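Local coordinates for solute-binding protein Csal_2479 (Chromohalobacter salexigens, PDB 4P1L) that binds D-glucuronate and probably delivers it to a tripartite ATP-independent periplasmic (TRAP) transport system for uptake into the cytoplasm, at residues S25-N30 and K60-A65; A46-E51 and R255-D260; K133-L138 and C235-K240. All blocks are in the same frame, centred on the assembly; numbering follows the deposited sequence.

Contact 1: S25-N30 and K60-A65; sequences SWRGWN and KVYHNA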
loop_
_atom_site.group_PDB
_atom_site.type_symbol
_atom_site.label_atom_id
_atom_site.label_comp_id
_atom_site.label_asym_id
_atom_site.label_seq_id
_atom_site.Cartn_x
_atom_site.Cartn_y
_atom_site.Cartn_z
ATOM N N SER A 25 -20.160 -18.907 -1.676
ATOM C CA SER A 25 -18.833 -18.897 -1.066
ATOM C C SER A 25 -17.758 -18.066 -1.809
ATOM O O SER A 25 -17.428 -18.338 -2.963
ATOM C CB SER A 25 -18.321 -20.323 -0.921
ATOM O OG SER A 25 -17.130 -20.319 -0.172
ATOM N N TRP A 26 -17.197 -17.075 -1.122
ATOM C CA TRP A 26 -16.129 -16.236 -1.673
ATOM C C TRP A 26 -14.870 -16.412 -0.833
ATOM O O TRP A 26 -14.962 -16.481 0.393
ATOM C CB TRP A 26 -16.522 -14.759 -1.594
ATOM C CG TRP A 26 -17.237 -14.232 -2.788
ATOM C CD1 TRP A 26 -17.767 -14.942 -3.819
ATOM C CD2 TRP A 26 -17.487 -12.843 -3.079
ATOM N NE1 TRP A 26 -18.352 -14.085 -4.736
ATOM C CE2 TRP A 26 -18.193 -12.793 -4.308
ATOM C CE3 TRP A 26 -17.198 -11.646 -2.412
ATOM C CZ2 TRP A 26 -18.599 -11.583 -4.894
ATOM C CZ3 TRP A 26 -17.602 -10.444 -2.997
ATOM C CH2 TRP A 26 -18.293 -10.423 -4.222
ATOM N N ARG A 27 -13.704 -16.467 -1.471
ATOM C CA ARG A 27 -12.440 -16.422 -0.734
ATOM C C ARG A 27 -11.737 -15.093 -0.991
ATOM O O ARG A 27 -11.637 -14.629 -2.130
ATOM C CB ARG A 27 -11.476 -17.530 -1.151
ATOM C CG ARG A 27 -12.079 -18.892 -1.212
ATOM C CD ARG A 27 -11.427 -19.626 -2.349
ATOM N NE ARG A 27 -10.290 -20.400 -1.895
ATOM C CZ ARG A 27 -9.241 -20.714 -2.649
ATOM N NH1 ARG A 27 -9.144 -20.284 -3.904
ATOM N NH2 ARG A 27 -8.272 -21.448 -2.128
ATOM N N GLY A 28 -11.234 -14.523 0.091
ATOM C CA GLY A 28 -10.569 -13.240 0.026
ATOM C C GLY A 28 -9.182 -13.296 0.621
ATOM O O GLY A 28 -8.856 -14.175 1.438
ATOM N N TRP A 29 -8.376 -12.315 0.225
ATOM C CA TRP A 29 -6.945 -12.325 0.513
ATOM C C TRP A 29 -6.540 -11.077 1.281
ATOM O O TRP A 29 -6.949 -9.955 0.948
ATOM C CB TRP A 29 -6.178 -12.375 -0.813
ATOM C CG TRP A 29 -4.671 -12.463 -0.715
ATOM C CD1 TRP A 29 -3.919 -13.603 -0.719
ATOM C CD2 TRP A 29 -3.748 -11.379 -0.625
ATOM N NE1 TRP A 29 -2.588 -13.302 -0.623
ATOM C CE2 TRP A 29 -2.452 -11.941 -0.555
ATOM C CE3 TRP A 29 -3.880 -9.985 -0.573
ATOM C CZ2 TRP A 29 -1.306 -11.164 -0.450
ATOM C CZ3 TRP A 29 -2.722 -9.212 -0.468
ATOM C CH2 TRP A 29 -1.460 -9.807 -0.422
ATOM N N ASN A 30 -5.737 -11.278 2.317
ATOM C CA ASN A 30 -5.086 -10.194 3.049
ATOM C C ASN A 30 -3.681 -10.659 3.401
ATOM O O ASN A 30 -3.510 -11.798 3.823
ATOM C CB ASN A 30 -5.903 -9.903 4.309
ATOM C CG ASN A 30 -5.291 -8.875 5.189
ATOM O OD1 ASN A 30 -4.574 -7.962 4.731
ATOM N ND2 ASN A 30 -5.645 -8.939 6.470
ATOM N N LYS A 60 -15.077 -15.395 3.009
ATOM C CA LYS A 60 -14.167 -15.841 4.041
ATOM C C LYS A 60 -12.830 -15.222 3.763
ATOM O O LYS A 60 -12.306 -15.348 2.654
ATOM C CB LYS A 60 -14.050 -17.367 4.042
ATOM C CG LYS A 60 -13.395 -17.926 5.304
ATOM C CD LYS A 60 -13.444 -19.462 5.349
ATOM C CE LYS A 60 -14.867 -20.020 5.533
ATOM N NZ LYS A 60 -14.872 -21.493 5.884
ATOM N N VAL A 61 -12.269 -14.545 4.761
ATOM C CA VAL A 61 -10.974 -13.878 4.572
ATOM C C VAL A 61 -9.837 -14.794 5.003
ATOM O O VAL A 61 -9.863 -15.362 6.091
ATOM C CB VAL A 61 -10.872 -12.541 5.348
ATOM C CG1 VAL A 61 -9.550 -11.842 5.015
ATOM C CG2 VAL A 61 -12.066 -11.660 5.027
ATOM N N TYR A 62 -8.868 -14.963 4.116
ATOM C CA TYR A 62 -7.636 -15.664 4.442
ATOM C C TYR A 62 -6.542 -14.627 4.695
ATOM O O TYR A 62 -6.047 -13.998 3.774
ATOM C CB TYR A 62 -7.237 -16.612 3.319
ATOM C CG TYR A 62 -8.141 -17.838 3.239
ATOM C CD1 TYR A 62 -9.399 -17.775 2.653
ATOM C CD2 TYR A 62 -7.725 -19.057 3.772
ATOM C CE1 TYR A 62 -10.219 -18.934 2.591
ATOM C CE2 TYR A 62 -8.518 -20.183 3.711
ATOM C CZ TYR A 62 -9.758 -20.126 3.121
ATOM O OH TYR A 62 -10.535 -21.269 3.089
ATOM N N HIS A 63 -6.167 -14.471 5.952
ATOM C CA HIS A 63 -5.134 -13.537 6.338
ATOM C C HIS A 63 -3.736 -14.152 6.238
ATOM O O HIS A 63 -3.587 -15.328 5.884
ATOM C CB HIS A 63 -5.378 -13.086 7.776
ATOM C CG HIS A 63 -6.740 -12.548 8.010
ATOM N ND1 HIS A 63 -7.029 -11.212 7.849
ATOM C CD2 HIS A 63 -7.890 -13.140 8.395
ATOM C CE1 HIS A 63 -8.306 -11.004 8.106
ATOM N NE2 HIS A 63 -8.845 -12.157 8.464
ATOM N N ASN A 64 -2.729 -13.332 6.544
ATOM C CA ASN A 64 -1.337 -13.770 6.585
ATOM C C ASN A 64 -0.792 -14.293 5.250
ATOM O O ASN A 64 0.182 -15.052 5.233
ATOM C CB ASN A 64 -1.158 -14.871 7.643
ATOM C CG ASN A 64 -1.432 -14.393 9.060
ATOM O OD1 ASN A 64 -2.227 -15.006 9.806
ATOM N ND2 ASN A 64 -0.777 -13.310 9.449
ATOM N N ALA A 65 -1.390 -13.874 4.140
ATOM C CA ALA A 65 -0.967 -14.339 2.831
ATOM C C ALA A 65 -0.964 -15.868 2.732
ATOM O O ALA A 65 -0.242 -16.431 1.917
ATOM C CB ALA A 65 0.426 -13.777 2.491
#

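Contact 2: A46-E51 and R255-D260; sequences AKEVAE and REAAED. With SO4 (sulfate ion), chain E.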
loop_
_atom_site.group_PDB
_atom_site.type_symbol
_atom_site.label_atom_id
_atom_site.label_comp_id
_atom_site.label_asym_id
_atom_site.label_seq_id
_atom_site.Cartn_x
_atom_site.Cartn_y
_atom_site.Cartn_z
ATOM N N ALA A 46 -16.764 -8.882 5.291
ATOM C CA ALA A 46 -17.250 -10.238 5.093
ATOM C C ALA A 46 -18.594 -10.455 5.797
ATOM O O ALA A 46 -19.514 -11.039 5.226
ATOM C CB ALA A 46 -16.224 -11.257 5.589
ATOM N N LYS A 47 -18.691 -10.004 7.045
ATOM C CA LYS A 47 -19.939 -10.152 7.789
ATOM C C LYS A 47 -21.079 -9.378 7.162
ATOM O O LYS A 47 -22.192 -9.898 7.014
ATOM C CB LYS A 47 -19.774 -9.702 9.239
ATOM C CG LYS A 47 -18.891 -10.606 10.045
ATOM C CD LYS A 47 -18.532 -9.962 11.390
ATOM C CE LYS A 47 -17.839 -10.972 12.310
ATOM N NZ LYS A 47 -16.386 -11.171 12.002
ATOM N N GLU A 48 -20.812 -8.118 6.828
ATOM C CA GLU A 48 -21.849 -7.244 6.301
ATOM C C GLU A 48 -22.357 -7.778 4.954
ATOM O O GLU A 48 -23.557 -7.762 4.671
ATOM C CB GLU A 48 -21.325 -5.813 6.193
ATOM C CG GLU A 48 -22.399 -4.787 5.916
ATOM C CD GLU A 48 -21.893 -3.363 5.993
ATOM O OE1 GLU A 48 -20.936 -3.116 6.749
ATOM O OE2 GLU A 48 -22.448 -2.478 5.300
ATOM N N VAL A 49 -21.449 -8.288 4.132
ATOM C CA VAL A 49 -21.846 -8.912 2.867
ATOM C C VAL A 49 -22.791 -10.109 3.106
ATOM O O VAL A 49 -23.885 -10.179 2.527
ATOM C CB VAL A 49 -20.622 -9.348 2.037
ATOM C CG1 VAL A 49 -21.038 -10.227 0.865
ATOM C CG2 VAL A 49 -19.851 -8.119 1.564
ATOM N N ALA A 50 -22.405 -11.036 3.978
ATOM C CA ALA A 50 -23.265 -12.186 4.266
ATOM C C ALA A 50 -24.651 -11.733 4.781
ATOM O O ALA A 50 -25.676 -12.250 4.352
ATOM C CB ALA A 50 -22.592 -13.113 5.271
ATOM N N GLU A 51 -24.678 -10.747 5.674
ATOM C CA GLU A 51 -25.937 -10.243 6.233
ATOM C C GLU A 51 -26.776 -9.537 5.170
ATOM O O GLU A 51 -27.974 -9.793 5.042
ATOM C CB GLU A 51 -25.661 -9.304 7.412
ATOM C CG GLU A 51 -24.985 -10.021 8.589
ATOM C CD GLU A 51 -24.202 -9.090 9.510
ATOM O OE1 GLU A 51 -24.156 -7.864 9.244
ATOM O OE2 GLU A 51 -23.654 -9.597 10.514
ATOM N N ARG A 255 -21.188 -3.266 -2.592
ATOM C CA ARG A 255 -20.527 -1.983 -2.752
ATOM C C ARG A 255 -20.724 -1.149 -1.478
ATOM O O ARG A 255 -19.774 -0.527 -0.972
ATOM C CB ARG A 255 -21.086 -1.278 -3.998
ATOM C CG ARG A 255 -20.250 -0.165 -4.528
ATOM C CD ARG A 255 -20.753 0.326 -5.894
ATOM N NE ARG A 255 -20.256 -0.419 -7.065
ATOM C CZ ARG A 255 -19.010 -0.365 -7.521
ATOM N NH1 ARG A 255 -18.092 0.341 -6.874
ATOM N NH2 ARG A 255 -18.662 -1.052 -8.604
ATOM N N GLU A 256 -21.946 -1.152 -0.939
ATOM C CA GLU A 256 -22.208 -0.461 0.324
ATOM C C GLU A 256 -21.358 -1.030 1.474
ATOM O O GLU A 256 -20.774 -0.271 2.246
ATOM C CB GLU A 256 -23.687 -0.505 0.695
ATOM C CG GLU A 256 -24.005 0.326 1.937
ATOM C CD GLU A 256 -25.484 0.308 2.331
ATOM O OE1 GLU A 256 -26.296 -0.379 1.660
ATOM O OE2 GLU A 256 -25.822 0.990 3.325
ATOM N N ALA A 257 -21.294 -2.355 1.586
ATOM C CA ALA A 257 -20.486 -3.011 2.617
ATOM C C ALA A 257 -19.012 -2.604 2.523
ATOM O O ALA A 257 -18.355 -2.409 3.536
ATOM C CB ALA A 257 -20.590 -4.513 2.505
ATOM N N ALA A 258 -18.504 -2.502 1.298
ATOM C CA ALA A 258 -17.102 -2.143 1.063
ATOM C C ALA A 258 -16.813 -0.698 1.446
ATOM O O ALA A 258 -15.738 -0.381 1.985
ATOM C CB ALA A 258 -16.748 -2.366 -0.409
ATOM N N GLU A 259 -17.760 0.181 1.147
ATOM C CA GLU A 259 -17.641 1.590 1.519
ATOM C C GLU A 259 -17.631 1.736 3.051
ATOM O O GLU A 259 -16.795 2.446 3.595
ATOM C CB GLU A 259 -18.769 2.414 0.869
ATOM C CG GLU A 259 -18.567 2.559 -0.646
ATOM C CD GLU A 259 -19.817 3.001 -1.392
ATOM O OE1 GLU A 259 -20.785 3.422 -0.723
ATOM O OE2 GLU A 259 -19.830 2.916 -2.651
ATOM N N ASP A 260 -18.545 1.046 3.737
ATOM C CA ASP A 260 -18.556 1.045 5.208
ATOM C C ASP A 260 -17.242 0.463 5.775
ATOM O O ASP A 260 -16.674 0.981 6.741
ATOM C CB ASP A 260 -19.745 0.233 5.757
ATOM C CG ASP A 260 -21.100 0.811 5.355
ATOM O OD1 ASP A 260 -21.152 1.996 4.954
ATOM O OD2 ASP A 260 -22.113 0.070 5.432
HETATM S S SO4 E . -21.505 -1.852 -10.828
HETATM O O1 SO4 E . -21.873 -1.622 -9.436
HETATM O O2 SO4 E . -21.547 -0.588 -11.551
HETATM O O3 SO4 E . -20.158 -2.407 -10.969
HETATM O O4 SO4 E . -22.436 -2.816 -11.411
HETATM O O HOH W 1 -18.476 -3.465 6.495
#

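Contact 3: K133-L138 and C235-K240; sequences KNLIVL and CLCVAK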
loop_
_atom_site.group_PDB
_atom_site.type_symbol
_atom_site.label_atom_id
_atom_site.label_comp_id
_atom_site.label_asym_id
_atom_site.label_seq_id
_atom_site.Cartn_x
_atom_site.Cartn_y
_atom_site.Cartn_z
ATOM N N LYS A 133 -8.308 -4.529 -16.204
ATOM C CA LYS A 133 -7.500 -5.714 -15.906
ATOM C C LYS A 133 -8.227 -6.704 -14.990
ATOM O O LYS A 133 -7.578 -7.475 -14.274
ATOM C CB LYS A 133 -6.186 -5.304 -15.248
ATOM C CG LYS A 133 -5.357 -4.325 -16.090
ATOM C CD LYS A 133 -4.758 -4.973 -17.315
ATOM C CE LYS A 133 -3.952 -3.970 -18.114
ATOM N NZ LYS A 133 -3.279 -4.658 -19.240
ATOM N N ASN A 134 -9.562 -6.640 -14.995
ATOM C CA ASN A 134 -10.427 -7.633 -14.338
ATOM C C ASN A 134 -10.531 -7.512 -12.833
ATOM O O ASN A 134 -10.920 -8.470 -12.170
ATOM C CB ASN A 134 -9.987 -9.071 -14.651
ATOM C CG ASN A 134 -10.461 -9.561 -15.990
ATOM O OD1 ASN A 134 -11.241 -8.906 -16.681
ATOM N ND2 ASN A 134 -10.006 -10.754 -16.354
ATOM N N LEU A 135 -10.211 -6.348 -12.290
ATOM C CA LEU A 135 -10.387 -6.097 -10.860
ATOM C C LEU A 135 -11.373 -4.954 -10.639
ATOM O O LEU A 135 -11.192 -3.847 -11.172
ATOM C CB LEU A 135 -9.038 -5.772 -10.214
ATOM C CG LEU A 135 -7.987 -6.895 -10.253
ATOM C CD1 LEU A 135 -6.613 -6.383 -9.801
ATOM C CD2 LEU A 135 -8.409 -8.097 -9.405
ATOM N N ILE A 136 -12.415 -5.227 -9.842
ATOM C CA ILE A 136 -13.447 -4.244 -9.589
ATOM C C ILE A 136 -13.224 -3.611 -8.211
ATOM O O ILE A 136 -13.366 -4.275 -7.189
ATOM C CB ILE A 136 -14.844 -4.867 -9.655
ATOM C CG1 ILE A 136 -15.032 -5.640 -10.973
ATOM C CG2 ILE A 136 -15.888 -3.801 -9.459
ATOM C CD1 ILE A 136 -14.790 -4.798 -12.241
ATOM N N VAL A 137 -12.837 -2.340 -8.194
ATOM C CA VAL A 137 -12.518 -1.658 -6.932
ATOM C C VAL A 137 -13.789 -1.159 -6.287
ATOM O O VAL A 137 -14.585 -0.448 -6.923
ATOM C CB VAL A 137 -11.592 -0.452 -7.143
ATOM C CG1 VAL A 137 -11.445 0.322 -5.838
ATOM C CG2 VAL A 137 -10.236 -0.894 -7.651
ATOM N N LEU A 138 -13.991 -1.542 -5.025
ATOM C CA LEU A 138 -15.180 -1.164 -4.295
ATOM C C LEU A 138 -14.923 -0.030 -3.299
ATOM O O LEU A 138 -15.823 0.733 -2.978
ATOM C CB LEU A 138 -15.728 -2.367 -3.537
ATOM C CG LEU A 138 -16.078 -3.586 -4.396
ATOM C CD1 LEU A 138 -16.779 -4.621 -3.545
ATOM C CD2 LEU A 138 -16.945 -3.172 -5.568
ATOM N N CYS A 235 -6.652 -0.965 -2.368
ATOM C CA CYS A 235 -8.026 -1.198 -2.757
ATOM C C CYS A 235 -8.592 -2.363 -1.996
ATOM O O CYS A 235 -7.865 -3.265 -1.574
ATOM C CB CYS A 235 -8.155 -1.469 -4.258
ATOM S SG CYS A 235 -7.258 -2.931 -4.848
ATOM N N LEU A 236 -9.910 -2.337 -1.851
ATOM C CA LEU A 236 -10.719 -3.516 -1.576
ATOM C C LEU A 236 -11.398 -3.810 -2.900
ATOM O O LEU A 236 -12.188 -2.992 -3.384
ATOM C CB LEU A 236 -11.744 -3.255 -0.480
ATOM C CG LEU A 236 -12.811 -4.316 -0.254
ATOM C CD1 LEU A 236 -12.233 -5.698 -0.159
ATOM C CD2 LEU A 236 -13.579 -3.975 1.009
ATOM N N CYS A 237 -11.028 -4.916 -3.531
ATOM C CA CYS A 237 -11.537 -5.227 -4.868
ATOM C C CYS A 237 -12.087 -6.658 -4.990
ATOM O O CYS A 237 -11.814 -7.532 -4.145
ATOM C CB CYS A 237 -10.437 -5.026 -5.910
ATOM S SG CYS A 237 -9.086 -6.240 -5.830
ATOM N N VAL A 238 -12.863 -6.869 -6.053
ATOM C CA VAL A 238 -13.482 -8.162 -6.360
ATOM C C VAL A 238 -13.063 -8.610 -7.780
ATOM O O VAL A 238 -12.949 -7.786 -8.685
ATOM C CB VAL A 238 -15.030 -8.064 -6.230
ATOM C CG1 VAL A 238 -15.724 -9.363 -6.693
ATOM C CG2 VAL A 238 -15.419 -7.738 -4.794
ATOM N N ALA A 239 -12.822 -9.906 -7.973
ATOM C CA ALA A 239 -12.644 -10.467 -9.316
ATOM C C ALA A 239 -13.834 -10.093 -10.224
ATOM O O ALA A 239 -15.009 -10.248 -9.861
ATOM C CB ALA A 239 -12.509 -11.983 -9.261
ATOM N N LYS A 240 -13.541 -9.591 -11.412
ATOM C CA LYS A 240 -14.623 -9.203 -12.314
ATOM C C LYS A 240 -15.593 -10.365 -12.557
ATOM O O LYS A 240 -16.800 -10.168 -12.588
ATOM C CB LYS A 240 -14.083 -8.689 -13.651
ATOM C CG LYS A 240 -15.208 -8.229 -14.616
ATOM C CD LYS A 240 -14.655 -7.728 -15.959
ATOM C CE LYS A 240 -13.922 -6.400 -15.813
ATOM N NZ LYS A 240 -13.945 -5.573 -17.066
#

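Contact 1: S25-N30 and K60-A65
Asn30 carries CG opposite its backbone N (chi1 176°) and His63 carries CG opposite its carbonyl carbon (chi1 -54°); together these bring the amide to the imidazole edge. Asn30 ND2 then donates to His63 ND1 at 3.0 Å, in a nearly straight bond. The donor lies close to the imidazole plane, so it reaches ND1 at the ring edge, yet the amide and ring planes stand 76° apart. On one face of the ring Val61 CG1 sits 3.4 Å above the plane, offset toward the rim. With ND1 accepting and NE2 paired with Glu43 of helix 37-52, both ring nitrogens are engaged and the rotation of the ring is fixed. A leucine in place of His63 would probably leave Asn30 ND2 and Glu43 each without this partner, although Asn30 OD1 would keep its bond to His32 N.

Between these residues and Trp26 the backbones run parallel, in the beta-alpha-beta unit of strand 26-29, helix 37-52 and strand 59-62, with 59-62 at the edge of the five-stranded sheet. The ladder alternates between the chains, Gly28 N donating to Lys60 O and Gly28 O accepting from Tyr62 N at 2.8 Å. Asn30 N to Tyr62 O is its last bond; beyond it, Asn30 O accepts Ala65 N from the following turn at 3.0 Å, in the carbonyl plane and on a lone pair.

On the face shared by Arg27, Trp29 and Tyr62, Tyr62 presents the edge of its ring to Gly28 O, while its CE1 lies 4.2 Å from Arg27 CB. Trp29 CZ2 touches Ala65 CB at 4.3 Å; its NE1 is bonded to Gly68 O, and the side chain also packs on Gln70, a D-glucuronate-binding residue.

Contact 2: A46-E51 and R255-D260
Glu48 reaches across to helix 255-260 with an extended chain, its CG opposite the backbone N (chi1 -169°), and lies over Ala257 before its carboxylate arrives at Asp260. The aliphatic part does the packing: Glu48 CG is 3.9 Å from Ala257 CB. The same methyl is met by one branch of the neighbouring valine, Val49 CG2, at 3.8 Å, so Ala257 CB is touched by side chains from two successive residues of the facing helix.

Beyond CG the Glu48 side chain crosses that of Asp260 at about a right angle, with the two carboxylate planes 31° apart. Glu48 OE2 and Asp260 OD2 are separated by 2.6 Å, a spacing at which one of the two acid groups probably holds a proton. Lys52 offers Glu48 a long, weak ion pair. The other oxygen, Glu48 OE1, accepts from a water at 2.5 Å, and that water also donates to Ala257 O, linking the carboxylate to the opposing backbone.

Arg255 turns elsewhere, toward strand 135-141. Its chain bends at chi3 and its guanidinium grips a sulfate, probably from the crystallisation liquor: Arg255 NE donates to O1 and Arg255 NH2 to O3, each at 3.1 Å, the latter at the edge of the group. Trp243 NE1 holds the same ion.

The segment axes approach to 8.9 Å at 155°, an antiparallel helix pair, consistent with the small alanine at the crossing, where Glu48 CA is 5.8 Å from Ala257 CA. This is plain interhelical packing between helix 37-52 of the first beta-alpha-beta unit and the long helix 248-282, away from the sugar site.

Contact 3: K133-L138 and C235-K240
Backbone hydrogen bonds join Ile136 and Val238 in both directions, Ile136 N to Val238 O and Val238 N to Ile136 O, each 2.9 Å, making them the hydrogen-bonded pair of an antiparallel ladder. Leu138 N reaches Leu236 O at 2.8 Å, nearly along the C=O axis. At the other end Lys240 N meets Asn134 O from above the carbonyl plane, where Asn134 closes the preceding helix in a Schellman motif and Ala239 is the N-cap of the next.

Apolar contacts divide between the faces. Cys237 SG, set between its backbone N and carbonyl carbon (chi1 69°), lies 4.1 Å from Leu135 CD2, and Val137 CG2 rests 4.0 Å from Cys235 CB. On the Ile136 and Val238 face, Leu138 CD1 presses obliquely on Val238 CG2 at 3.6 Å.

Mixed contacts involve the Lys240 chain: it crosses Ile136 and Asn134 at about right angles, with Ile136 CD1 4.0 Å from Lys240 CE and Asn134 OD1 beside Lys240 CD.

Strand 135-141 forms an edge of the five-stranded sheet; strand 234-239 bonds to 84-88 on its other side. Helix 70-78 covers Leu135 and Ala239, while helices 248-282 and 240-245 pack against Leu138.

How the contacts relate
From the N terminus, strand 26-29 leads through helix 37-52 to strand 59-62, where contact 1 closes the first and shortest loop. Contact 2 starts on that helix, before contact 1 is complete, and closes only at helix 248-282, so the two cross. Contact 3 opens and closes later than contact 1 but wholly within the span of contact 2. Contacts 1 and 3 bind the two edge strands of one five-stranded sheet to their inner neighbours and meet where Trp26 packs on Val238. Contact 2 joins two helices packed against this sheet: Ala46 touches Val61 of contact 1, and Ala258 rests on Leu138 and Leu236 of contact 3.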